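PDB 6HLX: AgaA, which binds the opine agropinic acid as a periplasmic solute-binding protein and probably delivers it to an ABC transporter for import. Local coordinates for residues A[92-104]-A[390-402]. Sequence-based numbering, arbitrary orientation.
With G9Z (agropinic acid), chain E; SO4 (sulfate ion), chain U; EDO (1,2-ethanediol), chain B.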
loop_
_atom_site.group_PDB
_atom_site.type_symbol
_atom_site.label_atom_id
_atom_site.label_comp_id
_atom_site.label_asym_id
_atom_site.label_seq_id
_atom_site.Cartn_x
_atom_site.Cartn_y
_atom_site.Cartn_z
ATOM N N PRO A 92 10.630 -18.278 3.836
ATOM C CA PRO A 92 10.555 -18.306 2.354
ATOM C C PRO A 92 9.431 -19.153 1.771
ATOM O O PRO A 92 9.096 -18.985 0.595
ATOM C CB PRO A 92 11.921 -18.853 1.917
ATOM C CG PRO A 92 12.780 -18.799 3.107
ATOM C CD PRO A 92 11.885 -18.888 4.314
ATOM N N LYS A 93 8.866 -20.064 2.576
ATOM C CA LYS A 93 7.749 -20.898 2.138
ATOM C C LYS A 93 6.421 -20.259 2.549
ATOM O O LYS A 93 5.357 -20.793 2.220
ATOM C CB LYS A 93 7.887 -22.333 2.663
ATOM C CG LYS A 93 9.186 -22.995 2.223
ATOM C CD LYS A 93 9.197 -24.487 2.489
ATOM C CE LYS A 93 10.417 -25.134 1.875
ATOM N NZ LYS A 93 10.514 -26.578 2.218
ATOM N N GLY A 94 6.496 -19.080 3.183
ATOM C CA GLY A 94 5.325 -18.347 3.648
ATOM C C GLY A 94 4.744 -17.370 2.643
ATOM O O GLY A 94 5.354 -17.089 1.606
ATOM N N LYS A 95 3.595 -16.795 2.987
ATOM C CA LYS A 95 2.897 -15.885 2.079
ATOM C C LYS A 95 3.052 -14.387 2.444
ATOM O O LYS A 95 2.272 -13.573 1.950
ATOM C CB LYS A 95 1.410 -16.294 1.951
ATOM C CG LYS A 95 0.614 -16.341 3.245
ATOM C CD LYS A 95 -0.711 -17.071 3.011
ATOM C CE LYS A 95 -1.241 -17.729 4.256
ATOM N NZ LYS A 95 -2.343 -18.681 3.947
ATOM N N ALA A 96 4.060 -14.014 3.264
ATOM C CA ALA A 96 4.226 -12.602 3.630
ATOM C C ALA A 96 4.507 -11.764 2.399
ATOM O O ALA A 96 5.450 -12.054 1.642
ATOM C CB ALA A 96 5.355 -12.441 4.635
ATOM N N SER A 97 3.701 -10.706 2.204
ATOM C CA SER A 97 3.854 -9.835 1.033
ATOM C C SER A 97 5.160 -9.033 1.012
ATOM O O SER A 97 5.604 -8.654 -0.085
ATOM C CB SER A 97 2.667 -8.878 0.925
ATOM O OG SER A 97 1.451 -9.615 0.874
ATOM N N PHE A 98 5.727 -8.709 2.211
ATOM C CA PHE A 98 6.925 -7.877 2.299
ATOM C C PHE A 98 8.134 -8.643 2.770
ATOM O O PHE A 98 9.078 -8.049 3.306
ATOM C CB PHE A 98 6.660 -6.625 3.148
ATOM C CG PHE A 98 5.638 -5.722 2.495
ATOM C CD1 PHE A 98 6.011 -4.849 1.469
ATOM C CD2 PHE A 98 4.296 -5.774 2.872
ATOM C CE1 PHE A 98 5.064 -4.032 0.841
ATOM C CE2 PHE A 98 3.342 -4.965 2.239
ATOM C CZ PHE A 98 3.732 -4.112 1.212
ATOM N N ARG A 99 8.135 -9.955 2.525
ATOM C CA ARG A 99 9.285 -10.789 2.908
ATOM C C ARG A 99 10.604 -10.238 2.288
ATOM O O ARG A 99 11.630 -10.207 2.962
ATOM C CB ARG A 99 9.064 -12.247 2.436
ATOM C CG ARG A 99 10.320 -13.119 2.572
ATOM C CD ARG A 99 10.024 -14.592 2.442
ATOM N NE ARG A 99 9.390 -14.944 1.166
ATOM C CZ ARG A 99 10.049 -15.317 0.065
ATOM N NH1 ARG A 99 11.375 -15.351 0.054
ATOM N NH2 ARG A 99 9.382 -15.667 -1.029
ATOM N N ASN A 100 10.575 -9.814 1.021
ATOM C CA ASN A 100 11.814 -9.340 0.373
ATOM C C ASN A 100 12.458 -8.179 1.142
ATOM O O ASN A 100 13.688 -8.130 1.298
ATOM C CB ASN A 100 11.532 -8.886 -1.063
ATOM C CG ASN A 100 12.555 -9.359 -2.068
ATOM O OD1 ASN A 100 13.056 -10.485 -1.991
ATOM N ND2 ASN A 100 12.874 -8.514 -3.057
ATOM N N GLU A 101 11.610 -7.250 1.609
ATOM C CA GLU A 101 12.057 -6.015 2.272
ATOM C C GLU A 101 12.544 -6.247 3.689
ATOM O O GLU A 101 13.410 -5.511 4.166
ATOM C CB GLU A 101 10.960 -4.945 2.193
ATOM C CG GLU A 101 10.635 -4.531 0.754
ATOM C CD GLU A 101 9.842 -5.523 -0.082
ATOM O OE1 GLU A 101 9.918 -5.471 -1.330
ATOM O OE2 GLU A 101 9.166 -6.383 0.520
ATOM N N LEU A 102 12.016 -7.279 4.364
ATOM C CA LEU A 102 12.466 -7.570 5.727
ATOM C C LEU A 102 13.544 -8.665 5.740
ATOM O O LEU A 102 14.118 -8.908 6.802
ATOM C CB LEU A 102 11.276 -7.987 6.620
ATOM C CG LEU A 102 10.436 -6.843 7.186
ATOM C CD1 LEU A 102 9.451 -6.315 6.149
ATOM C CD2 LEU A 102 9.649 -7.318 8.390
ATOM N N SER A 103 13.854 -9.295 4.554
ATOM C CA SER A 103 14.751 -10.460 4.439
ATOM C C SER A 103 16.201 -10.236 4.888
ATOM O O SER A 103 16.914 -11.218 5.123
ATOM C CB SER A 103 14.742 -11.044 3.019
ATOM O OG SER A 103 15.334 -10.128 2.111
ATOM N N SER A 104 16.626 -8.974 5.053
ATOM C CA SER A 104 17.975 -8.683 5.554
ATOM C C SER A 104 18.107 -9.020 7.048
ATOM O O SER A 104 19.223 -9.077 7.537
ATOM C CB SER A 104 18.360 -7.238 5.285
ATOM O OG SER A 104 17.394 -6.365 5.838
ATOM N N SER A 390 12.862 0.113 -3.454
ATOM C CA SER A 390 13.307 -1.295 -3.526
ATOM C C SER A 390 12.124 -2.238 -3.700
ATOM O O SER A 390 12.214 -3.217 -4.435
ATOM C CB SER A 390 14.070 -1.701 -2.275
ATOM O OG SER A 390 15.413 -1.267 -2.360
ATOM N N ASN A 391 11.012 -1.924 -3.026
ATOM C CA ASN A 391 9.808 -2.733 -3.092
ATOM C C ASN A 391 9.276 -2.834 -4.543
ATOM O O ASN A 391 8.763 -3.880 -4.939
ATOM C CB ASN A 391 8.765 -2.171 -2.137
ATOM C CG ASN A 391 7.459 -2.921 -2.129
ATOM O OD1 ASN A 391 7.398 -4.178 -2.048
ATOM N ND2 ASN A 391 6.390 -2.165 -2.231
ATOM N N TYR A 392 9.475 -1.759 -5.342
ATOM C CA TYR A 392 9.070 -1.691 -6.748
ATOM C C TYR A 392 10.107 -2.244 -7.727
ATOM O O TYR A 392 9.731 -2.835 -8.736
ATOM C CB TYR A 392 8.778 -0.209 -7.120
ATOM C CG TYR A 392 7.428 0.239 -6.616
ATOM C CD1 TYR A 392 7.225 0.542 -5.266
ATOM C CD2 TYR A 392 6.347 0.346 -7.480
ATOM C CE1 TYR A 392 5.959 0.874 -4.784
ATOM C CE2 TYR A 392 5.078 0.697 -7.011
ATOM C CZ TYR A 392 4.895 0.968 -5.664
ATOM O OH TYR A 392 3.629 1.240 -5.209
ATOM N N TYR A 393 11.407 -1.983 -7.477
ATOM C CA TYR A 393 12.481 -2.233 -8.455
ATOM C C TYR A 393 13.473 -3.345 -8.183
ATOM O O TYR A 393 14.121 -3.804 -9.129
ATOM C CB TYR A 393 13.290 -0.929 -8.637
ATOM C CG TYR A 393 12.532 0.128 -9.413
ATOM C CD1 TYR A 393 11.649 0.993 -8.769
ATOM C CD2 TYR A 393 12.696 0.265 -10.792
ATOM C CE1 TYR A 393 10.920 1.947 -9.479
ATOM C CE2 TYR A 393 11.993 1.232 -11.510
ATOM C CZ TYR A 393 11.092 2.058 -10.850
ATOM O OH TYR A 393 10.386 3.011 -11.547
ATOM N N TYR A 394 13.695 -3.707 -6.910
ATOM C CA TYR A 394 14.740 -4.681 -6.584
ATOM C C TYR A 394 14.421 -6.077 -7.133
ATOM O O TYR A 394 13.256 -6.427 -7.293
ATOM C CB TYR A 394 14.891 -4.775 -5.057
ATOM C CG TYR A 394 16.244 -5.301 -4.626
ATOM C CD1 TYR A 394 17.365 -4.478 -4.632
ATOM C CD2 TYR A 394 16.412 -6.631 -4.256
ATOM C CE1 TYR A 394 18.618 -4.958 -4.258
ATOM C CE2 TYR A 394 17.666 -7.125 -3.885
ATOM C CZ TYR A 394 18.758 -6.270 -3.848
ATOM O OH TYR A 394 19.999 -6.729 -3.467
ATOM N N GLY A 395 15.459 -6.866 -7.360
ATOM C CA GLY A 395 15.308 -8.272 -7.693
ATOM C C GLY A 395 15.131 -9.029 -6.385
ATOM O O GLY A 395 14.092 -8.905 -5.722
ATOM N N GLY A 396 16.177 -9.743 -5.957
ATOM C CA GLY A 396 16.126 -10.483 -4.696
ATOM C C GLY A 396 15.472 -11.850 -4.802
ATOM O O GLY A 396 15.250 -12.361 -5.908
ATOM N N ASP A 397 15.162 -12.462 -3.646
ATOM C CA ASP A 397 14.590 -13.818 -3.633
ATOM C C ASP A 397 13.130 -13.871 -4.032
ATOM O O ASP A 397 12.698 -14.851 -4.637
ATOM C CB ASP A 397 14.767 -14.489 -2.264
ATOM C CG ASP A 397 14.529 -15.991 -2.320
ATOM O OD1 ASP A 397 15.438 -16.719 -2.792
ATOM O OD2 ASP A 397 13.426 -16.439 -1.908
ATOM N N LYS A 398 12.359 -12.852 -3.660
ATOM C CA LYS A 398 10.914 -12.830 -3.945
ATOM C C LYS A 398 10.676 -11.922 -5.156
ATOM O O LYS A 398 10.673 -10.690 -5.028
ATOM C CB LYS A 398 10.153 -12.364 -2.686
ATOM C CG LYS A 398 8.638 -12.566 -2.827
ATOM C CD LYS A 398 7.855 -12.058 -1.614
ATOM C CE LYS A 398 6.352 -12.078 -1.853
ATOM N NZ LYS A 398 5.823 -13.463 -1.940
ATOM N N LEU A 399 10.584 -12.540 -6.340
ATOM C CA LEU A 399 10.496 -11.791 -7.608
ATOM C C LEU A 399 9.089 -11.446 -8.056
ATOM O O LEU A 399 8.932 -10.750 -9.057
ATOM C CB LEU A 399 11.249 -12.535 -8.731
ATOM C CG LEU A 399 12.784 -12.555 -8.580
ATOM C CD1 LEU A 399 13.441 -13.490 -9.623
ATOM C CD2 LEU A 399 13.363 -11.130 -8.674
ATOM N N VAL A 400 8.075 -11.906 -7.325
ATOM C CA VAL A 400 6.672 -11.589 -7.625
ATOM C C VAL A 400 6.132 -10.924 -6.368
ATOM O O VAL A 400 5.990 -11.571 -5.342
ATOM C CB VAL A 400 5.835 -12.819 -8.060
ATOM C CG1 VAL A 400 4.365 -12.434 -8.247
ATOM C CG2 VAL A 400 6.408 -13.429 -9.350
ATOM N N ARG A 401 5.911 -9.622 -6.438
ATOM C CA ARG A 401 5.460 -8.840 -5.283
ATOM C C ARG A 401 4.219 -8.024 -5.631
ATOM O O ARG A 401 3.888 -7.868 -6.806
ATOM C CB ARG A 401 6.599 -7.928 -4.767
ATOM C CG ARG A 401 7.899 -8.700 -4.478
ATOM C CD ARG A 401 8.994 -7.859 -3.829
ATOM N NE ARG A 401 9.440 -6.737 -4.654
ATOM C CZ ARG A 401 10.499 -6.768 -5.465
ATOM N NH1 ARG A 401 10.874 -5.675 -6.116
ATOM N NH2 ARG A 401 11.183 -7.899 -5.638
ATOM N N THR A 402 3.574 -7.431 -4.616
ATOM C CA THR A 402 2.362 -6.651 -4.882
ATOM C C THR A 402 2.604 -5.407 -5.765
ATOM O O THR A 402 1.691 -5.019 -6.483
ATOM C CB THR A 402 1.710 -6.196 -3.541
ATOM O OG1 THR A 402 2.677 -5.436 -2.788
ATOM C CG2 THR A 402 1.151 -7.374 -2.723
HETATM O OAM G9Z E . -6.601 -1.962 -2.339
HETATM C CAB G9Z E . -6.803 -1.372 -3.410
HETATM C CAC G9Z E . -8.074 -1.312 -4.019
HETATM C CB G9Z E . -7.889 -0.469 -5.318
HETATM C CA G9Z E . -6.391 -0.249 -5.437
HETATM C C G9Z E . -6.086 1.137 -5.627
HETATM O O G9Z E . -5.991 1.882 -4.614
HETATM N N G9Z E . -5.834 -0.837 -4.175
HETATM C CAG G9Z E . -4.382 -0.737 -3.760
HETATM C CAH G9Z E . -3.546 -1.787 -4.493
HETATM O OAP G9Z E . -3.609 -1.468 -5.883
HETATM C CAI G9Z E . -2.085 -1.807 -4.032
HETATM O OAQ G9Z E . -2.046 -1.704 -2.586
HETATM C CAJ G9Z E . -1.376 -3.148 -4.419
HETATM O OAR G9Z E . -0.012 -3.120 -3.959
HETATM C CAK G9Z E . -1.431 -3.551 -5.912
HETATM O OAT G9Z E . -0.997 -4.918 -6.057
HETATM C CAL G9Z E . -0.629 -2.601 -6.814
HETATM O OAS G9Z E . -0.831 -2.951 -8.201
HETATM O OXT G9Z E . -5.961 1.556 -6.810
HETATM S S SO4 U . 8.874 -15.756 -6.424
HETATM O O1 SO4 U . 8.020 -16.454 -7.429
HETATM O O2 SO4 U . 8.151 -14.613 -5.877
HETATM O O3 SO4 U . 9.170 -16.690 -5.332
HETATM O O4 SO4 U . 10.116 -15.357 -7.076
HETATM C C1 EDO B . 2.383 -20.031 6.536
HETATM O O1 EDO B . 3.011 -21.209 6.058
HETATM C C2 EDO B . 2.158 -19.074 5.359
HETATM O O2 EDO B . 2.498 -17.759 5.765
HETATM O O HOH W 1 6.606 -14.488 0.958
HETATM O O HOH W 2 5.227 -6.169 -1.937
HETATM O O HOH W 3 4.181 -9.146 -2.309
HETATM O O HOH W 4 10.837 -16.547 -3.234
HETATM O O HOH W 5 12.225 -5.669 -2.668
#
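Asn100 ND2 gives one N-H to Gly395 O (3.0 Å, 150°) and the other to a water that ties it to Glu101 OE1 and Ser390 O. At the other end of the amide, OD1 accepts from Lys398 N at 3.0 Å, the donor above the amide plane; the two direct bonds together probably set which end is oxygen. Arg401 crosses Asn100 at about a right angle, planes 16° apart, without an ND2-NH2 hydrogen bond. It bonds the carbonyl oxygens of Asn391 and Tyr394 with two nitrogens each and Lys398 O with NH2, pinning the end of helix 388-393 to the following loop. Glu101 OE1 sits 3.6 Å from Arg401 NE, well out of the guanidinium plane: a purely electrostatic pairing. Further out, Arg99 NH1 makes an in-plane salt bridge to the anti side of Asp397 OD2 at 3.0 Å. Lys398, extended as far as CE, lays CB over one face of the Arg99 guanidinium, and its NZ reaches a water shared with Arg99 NE, Gly94 O and Ala96 O. Two waters link Ser97 O to Thr402, whose O accepts from agropinic acid OAT. Direct bonds supplemented by waters thus join the 105-110/115-120 sheet's side to that of strand 374-379, consistent with lobes of a ligand-bound periplasmic binding protein meeting beside its pocket.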